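Local coordinates for protein cytosolic IMP-GMP specific 5'-nucleotidase (Legionella pneumophila subsp. pneumophila, PDB 4OHF) that probably hydrolyses the 5'-phosphate of purine nucleoside monophosphates such as IMP and GMP, as a magnesium-binding cytosolic nucleotidase with a HAD-like fold, at residues B[3-15]-B[438-450]. Numbering follows the deposited sequence.
With PO4 (phosphate ion), chain I.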
loop_
_atom_site.group_PDB
_atom_site.type_symbol
_atom_site.label_atom_id
_atom_site.label_comp_id
_atom_site.label_asym_id
_atom_site.label_seq_id
_atom_site.Cartn_x
_atom_site.Cartn_y
_atom_site.Cartn_z
ATOM N N THR B 3 -26.410 -7.912 -38.015
ATOM C CA THR B 3 -25.072 -8.380 -38.373
ATOM C C THR B 3 -24.436 -9.350 -37.360
ATOM O O THR B 3 -23.607 -10.174 -37.742
ATOM C CB THR B 3 -24.120 -7.190 -38.526
ATOM O OG1 THR B 3 -24.011 -6.515 -37.268
ATOM C CG2 THR B 3 -24.654 -6.215 -39.556
ATOM N N HIS B 4 -24.802 -9.235 -36.081
ATOM C CA HIS B 4 -24.262 -10.105 -35.035
ATOM C C HIS B 4 -22.726 -10.096 -35.006
ATOM O O HIS B 4 -22.088 -11.143 -34.941
ATOM C CB HIS B 4 -24.753 -11.548 -35.230
ATOM C CG HIS B 4 -26.167 -11.789 -34.786
ATOM N ND1 HIS B 4 -26.579 -11.621 -33.478
ATOM C CD2 HIS B 4 -27.251 -12.238 -35.466
ATOM C CE1 HIS B 4 -27.853 -11.957 -33.372
ATOM N NE2 HIS B 4 -28.284 -12.335 -34.562
ATOM N N LYS B 5 -22.135 -8.910 -35.032
ATOM C CA LYS B 5 -20.687 -8.773 -35.031
ATOM C C LYS B 5 -20.033 -9.015 -33.684
ATOM O O LYS B 5 -20.548 -8.614 -32.647
ATOM C CB LYS B 5 -20.296 -7.380 -35.507
ATOM C CG LYS B 5 -20.979 -6.973 -36.785
ATOM C CD LYS B 5 -20.046 -6.189 -37.702
ATOM C CE LYS B 5 -18.952 -7.085 -38.239
ATOM N NZ LYS B 5 -19.562 -8.297 -38.855
ATOM N N VAL B 6 -18.886 -9.683 -33.713
ATOM C CA VAL B 6 -18.120 -9.956 -32.509
ATOM C C VAL B 6 -16.767 -9.280 -32.691
ATOM O O VAL B 6 -16.048 -9.558 -33.635
ATOM C CB VAL B 6 -17.937 -11.473 -32.283
ATOM C CG1 VAL B 6 -16.898 -11.721 -31.198
ATOM C CG2 VAL B 6 -19.269 -12.092 -31.885
ATOM N N PHE B 7 -16.434 -8.375 -31.784
ATOM C CA PHE B 7 -15.183 -7.648 -31.851
ATOM C C PHE B 7 -14.124 -8.379 -31.065
ATOM O O PHE B 7 -14.381 -8.838 -29.958
ATOM C CB PHE B 7 -15.424 -6.247 -31.330
ATOM C CG PHE B 7 -16.610 -5.607 -31.972
ATOM C CD1 PHE B 7 -16.608 -5.329 -33.338
ATOM C CD2 PHE B 7 -17.771 -5.373 -31.242
ATOM C CE1 PHE B 7 -17.751 -4.833 -33.965
ATOM C CE2 PHE B 7 -18.917 -4.878 -31.858
ATOM C CZ PHE B 7 -18.911 -4.607 -33.222
ATOM N N VAL B 8 -12.935 -8.491 -31.657
ATOM C CA VAL B 8 -11.837 -9.234 -31.052
ATOM C C VAL B 8 -10.652 -8.386 -30.609
ATOM O O VAL B 8 -10.076 -7.647 -31.402
ATOM C CB VAL B 8 -11.328 -10.327 -32.034
ATOM C CG1 VAL B 8 -10.412 -11.288 -31.318
ATOM C CG2 VAL B 8 -12.514 -11.052 -32.668
ATOM N N ASN B 9 -10.300 -8.498 -29.330
ATOM C CA ASN B 9 -9.158 -7.773 -28.784
ATOM C C ASN B 9 -7.935 -8.686 -28.707
ATOM O O ASN B 9 -6.803 -8.238 -28.842
ATOM C CB ASN B 9 -9.459 -7.236 -27.379
ATOM C CG ASN B 9 -10.525 -6.151 -27.384
ATOM O OD1 ASN B 9 -10.549 -5.298 -28.275
ATOM N ND2 ASN B 9 -11.406 -6.168 -26.380
ATOM N N ARG B 10 -8.179 -9.971 -28.489
ATOM C CA ARG B 10 -7.114 -10.959 -28.370
ATOM C C ARG B 10 -7.608 -12.299 -28.868
ATOM O O ARG B 10 -8.790 -12.615 -28.754
ATOM C CB ARG B 10 -6.698 -11.148 -26.919
ATOM C CG ARG B 10 -5.766 -10.129 -26.360
ATOM C CD ARG B 10 -5.414 -10.514 -24.926
ATOM N NE ARG B 10 -6.552 -10.360 -24.027
ATOM C CZ ARG B 10 -7.141 -9.191 -23.790
ATOM N NH1 ARG B 10 -6.687 -8.089 -24.393
ATOM N NH2 ARG B 10 -8.178 -9.123 -22.959
ATOM N N ILE B 11 -6.684 -13.091 -29.397
ATOM C CA ILE B 11 -7.004 -14.414 -29.899
ATOM C C ILE B 11 -7.679 -15.293 -28.848
ATOM O O ILE B 11 -7.300 -15.278 -27.686
ATOM C CB ILE B 11 -5.719 -15.164 -30.338
ATOM C CG1 ILE B 11 -5.106 -14.491 -31.565
ATOM C CG2 ILE B 11 -6.030 -16.641 -30.626
ATOM C CD1 ILE B 11 -3.718 -15.016 -31.900
ATOM N N ILE B 12 -8.699 -16.025 -29.280
ATOM C CA ILE B 12 -9.369 -17.013 -28.448
ATOM C C ILE B 12 -9.891 -18.085 -29.408
ATOM O O ILE B 12 -10.680 -17.803 -30.314
ATOM C CB ILE B 12 -10.530 -16.458 -27.580
ATOM C CG1 ILE B 12 -10.976 -17.569 -26.623
ATOM C CG2 ILE B 12 -11.715 -15.999 -28.442
ATOM C CD1 ILE B 12 -12.132 -17.219 -25.755
ATOM N N ASN B 13 -9.397 -19.308 -29.224
ATOM C CA ASN B 13 -9.771 -20.450 -30.052
ATOM C C ASN B 13 -10.982 -21.128 -29.414
ATOM O O ASN B 13 -10.830 -21.944 -28.520
ATOM C CB ASN B 13 -8.572 -21.403 -30.115
ATOM C CG ASN B 13 -8.781 -22.565 -31.056
ATOM O OD1 ASN B 13 -9.751 -22.609 -31.815
ATOM N ND2 ASN B 13 -7.854 -23.517 -31.018
ATOM N N MET B 14 -12.186 -20.787 -29.857
ATOM C CA MET B 14 -13.383 -21.380 -29.258
ATOM C C MET B 14 -13.371 -22.906 -29.277
ATOM O O MET B 14 -14.014 -23.545 -28.443
ATOM C CB MET B 14 -14.655 -20.874 -29.942
ATOM C CG MET B 14 -15.039 -19.443 -29.599
ATOM S SD MET B 14 -15.181 -19.085 -27.829
ATOM C CE MET B 14 -16.848 -19.637 -27.493
ATOM N N ARG B 15 -12.641 -23.481 -30.227
ATOM C CA ARG B 15 -12.536 -24.930 -30.359
ATOM C C ARG B 15 -11.968 -25.536 -29.084
ATOM O O ARG B 15 -12.387 -26.614 -28.663
ATOM C CB ARG B 15 -11.630 -25.280 -31.548
ATOM C CG ARG B 15 -11.258 -26.761 -31.672
ATOM C CD ARG B 15 -12.018 -27.466 -32.790
ATOM N NE ARG B 15 -11.816 -26.821 -34.087
ATOM C CZ ARG B 15 -12.339 -27.266 -35.227
ATOM N NH1 ARG B 15 -13.089 -28.362 -35.228
ATOM N NH2 ARG B 15 -12.130 -26.607 -36.362
ATOM N N LEU B 438 -23.324 -16.385 -29.856
ATOM C CA LEU B 438 -23.901 -17.707 -30.089
ATOM C C LEU B 438 -24.321 -17.979 -31.524
ATOM O O LEU B 438 -24.653 -19.106 -31.873
ATOM C CB LEU B 438 -25.081 -17.944 -29.146
ATOM C CG LEU B 438 -24.771 -17.831 -27.651
ATOM C CD1 LEU B 438 -26.051 -18.004 -26.859
ATOM C CD2 LEU B 438 -23.751 -18.873 -27.250
ATOM N N GLU B 439 -24.289 -16.949 -32.359
ATOM C CA GLU B 439 -24.676 -17.083 -33.757
ATOM C C GLU B 439 -23.446 -17.466 -34.593
ATOM O O GLU B 439 -23.544 -17.774 -35.776
ATOM C CB GLU B 439 -25.240 -15.754 -34.255
ATOM C CG GLU B 439 -26.402 -15.900 -35.194
ATOM C CD GLU B 439 -27.665 -16.300 -34.462
ATOM O OE1 GLU B 439 -28.328 -15.407 -33.889
ATOM O OE2 GLU B 439 -27.986 -17.509 -34.449
ATOM N N HIS B 440 -22.280 -17.396 -33.966
ATOM C CA HIS B 440 -21.028 -17.761 -34.608
ATOM C C HIS B 440 -20.802 -19.250 -34.419
ATOM O O HIS B 440 -21.504 -19.918 -33.660
ATOM C CB HIS B 440 -19.862 -16.998 -33.986
ATOM C CG HIS B 440 -19.789 -15.569 -34.408
ATOM N ND1 HIS B 440 -20.764 -14.648 -34.096
ATOM C CD2 HIS B 440 -18.865 -14.903 -35.142
ATOM C CE1 HIS B 440 -20.445 -13.477 -34.620
ATOM N NE2 HIS B 440 -19.297 -13.603 -35.260
ATOM N N SER B 441 -19.800 -19.763 -35.112
ATOM C CA SER B 441 -19.459 -21.176 -35.024
ATOM C C SER B 441 -18.807 -21.483 -33.683
ATOM O O SER B 441 -17.846 -20.832 -33.290
ATOM C CB SER B 441 -18.490 -21.535 -36.145
ATOM O OG SER B 441 -17.968 -22.834 -35.956
ATOM N N PRO B 442 -19.324 -22.478 -32.957
ATOM C CA PRO B 442 -18.708 -22.797 -31.670
ATOM C C PRO B 442 -17.288 -23.341 -31.827
ATOM O O PRO B 442 -16.733 -23.889 -30.885
ATOM C CB PRO B 442 -19.668 -23.822 -31.072
ATOM C CG PRO B 442 -20.270 -24.462 -32.275
ATOM C CD PRO B 442 -20.520 -23.303 -33.187
ATOM N N MET B 443 -16.712 -23.182 -33.022
ATOM C CA MET B 443 -15.343 -23.640 -33.315
ATOM C C MET B 443 -14.481 -22.462 -33.794
ATOM O O MET B 443 -13.266 -22.595 -33.984
ATOM C CB MET B 443 -15.347 -24.728 -34.411
ATOM C CG MET B 443 -16.120 -26.024 -34.085
ATOM S SD MET B 443 -15.536 -26.922 -32.620
ATOM C CE MET B 443 -16.981 -27.966 -32.207
ATOM N N THR B 444 -15.140 -21.318 -33.994
ATOM C CA THR B 444 -14.525 -20.077 -34.458
ATOM C C THR B 444 -13.193 -19.707 -33.802
ATOM O O THR B 444 -13.069 -19.715 -32.583
ATOM C CB THR B 444 -15.477 -18.892 -34.226
ATOM O OG1 THR B 444 -16.740 -19.156 -34.856
ATOM C CG2 THR B 444 -14.890 -17.624 -34.789
ATOM N N TYR B 445 -12.195 -19.381 -34.615
ATOM C CA TYR B 445 -10.906 -18.957 -34.072
ATOM C C TYR B 445 -10.912 -17.430 -34.226
ATOM O O TYR B 445 -10.791 -16.914 -35.345
ATOM C CB TYR B 445 -9.744 -19.551 -34.872
ATOM C CG TYR B 445 -8.367 -19.359 -34.251
ATOM C CD1 TYR B 445 -7.761 -20.385 -33.526
ATOM C CD2 TYR B 445 -7.658 -18.162 -34.411
ATOM C CE1 TYR B 445 -6.479 -20.237 -32.981
ATOM C CE2 TYR B 445 -6.378 -17.998 -33.866
ATOM C CZ TYR B 445 -5.793 -19.047 -33.149
ATOM O OH TYR B 445 -4.530 -18.913 -32.600
ATOM N N PHE B 446 -11.075 -16.721 -33.113
ATOM C CA PHE B 446 -11.112 -15.267 -33.112
ATOM C C PHE B 446 -9.727 -14.618 -33.082
ATOM O O PHE B 446 -8.914 -14.901 -32.194
ATOM C CB PHE B 446 -11.913 -14.768 -31.906
ATOM C CG PHE B 446 -13.397 -15.012 -32.005
ATOM C CD1 PHE B 446 -14.175 -14.332 -32.938
ATOM C CD2 PHE B 446 -14.027 -15.901 -31.145
ATOM C CE1 PHE B 446 -15.554 -14.535 -33.007
ATOM C CE2 PHE B 446 -15.408 -16.105 -31.212
ATOM C CZ PHE B 446 -16.165 -15.422 -32.141
ATOM N N ARG B 447 -9.467 -13.748 -34.052
ATOM C CA ARG B 447 -8.201 -13.013 -34.134
ATOM C C ARG B 447 -8.498 -11.517 -34.175
ATOM O O ARG B 447 -9.576 -11.087 -34.600
ATOM C CB ARG B 447 -7.412 -13.379 -35.397
ATOM C CG ARG B 447 -6.766 -14.747 -35.397
ATOM C CD ARG B 447 -6.227 -15.082 -36.789
ATOM N NE ARG B 447 -5.629 -16.412 -36.836
ATOM C CZ ARG B 447 -4.520 -16.739 -36.187
ATOM N NH1 ARG B 447 -3.896 -15.826 -35.458
ATOM N NH2 ARG B 447 -4.054 -17.981 -36.237
ATOM N N ALA B 448 -7.530 -10.719 -33.747
ATOM C CA ALA B 448 -7.703 -9.281 -33.759
ATOM C C ALA B 448 -7.009 -8.675 -34.966
ATOM O O ALA B 448 -5.951 -9.145 -35.386
ATOM C CB ALA B 448 -7.134 -8.694 -32.503
ATOM N N ASN B 449 -7.610 -7.636 -35.529
ATOM C CA ASN B 449 -7.018 -6.945 -36.662
ATOM C C ASN B 449 -5.875 -6.141 -36.059
ATOM O O ASN B 449 -6.019 -5.618 -34.956
ATOM C CB ASN B 449 -8.035 -5.994 -37.282
ATOM C CG ASN B 449 -9.311 -6.701 -37.707
ATOM O OD1 ASN B 449 -10.390 -6.096 -37.741
ATOM N ND2 ASN B 449 -9.195 -7.986 -38.051
ATOM N N ARG B 450 -4.744 -6.042 -36.758
ATOM C CA ARG B 450 -3.602 -5.276 -36.237
ATOM C C ARG B 450 -4.046 -3.884 -35.795
ATOM O O ARG B 450 -4.881 -3.256 -36.444
ATOM C CB ARG B 450 -2.510 -5.117 -37.303
ATOM C CG ARG B 450 -1.258 -5.964 -37.119
ATOM C CD ARG B 450 -0.106 -5.340 -37.895
ATOM N NE ARG B 450 -0.551 -4.823 -39.191
ATOM C CZ ARG B 450 0.193 -4.065 -39.997
ATOM N NH1 ARG B 450 1.433 -3.733 -39.644
ATOM N NH2 ARG B 450 -0.304 -3.628 -41.152
HETATM P P PO4 I . -8.561 -12.989 -21.792
HETATM O O1 PO4 I . -9.634 -14.014 -21.771
HETATM O O2 PO4 I . -9.167 -11.635 -21.763
HETATM O O3 PO4 I . -7.755 -13.143 -23.027
HETATM O O4 PO4 I . -7.681 -13.159 -20.611
#
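Phe446 packs against Ile12, Val6, Val8 and Met14, burying more surface than any other residue between 3-15 and 438-450. Ile12 CG2 meets its ring edge, 3.6 Å from Phe446 CD2. Val6 CG1 (3.6 Å from Phe446 CE1), Val8 CG2 and Met14 CG approach other ring carbons obliquely, and Thr444 CG2 sits over the centre of one face. Phe446 CG stands anti to the carbonyl carbon (chi1 -71°), which sends the ring alongside Ile12 and across both valines.

On the opposite face of the ribbon the Asn13 side chain crosses Tyr445 at about a right angle, amide and ring planes 50° apart; Ile11 CG2 touches the phenol end. Glu439 CG packs over one face of the His4 ring, whose ND1 is held by Asp436.

Backbone bonds fix this register: Ile12 N donates to Phe446 O (3.1 Å), Phe446 N returns to Ile12 O (3.0 Å), and Met14 N donates to Thr444 O. Ser441 O braces Thr444, accepting from its N and OG1. Lys351 of the second subunit bonds Tyr445 O. Arg10 NE and NH2 donate to O3 and O2 of a phosphate ion, probably from the crystallisation liquor.

The paired bonds define a short two-stranded antiparallel ribbon, joining the chain's N-terminal and C-terminal regions beside edge strand 7-8 of the HAD-type sheet.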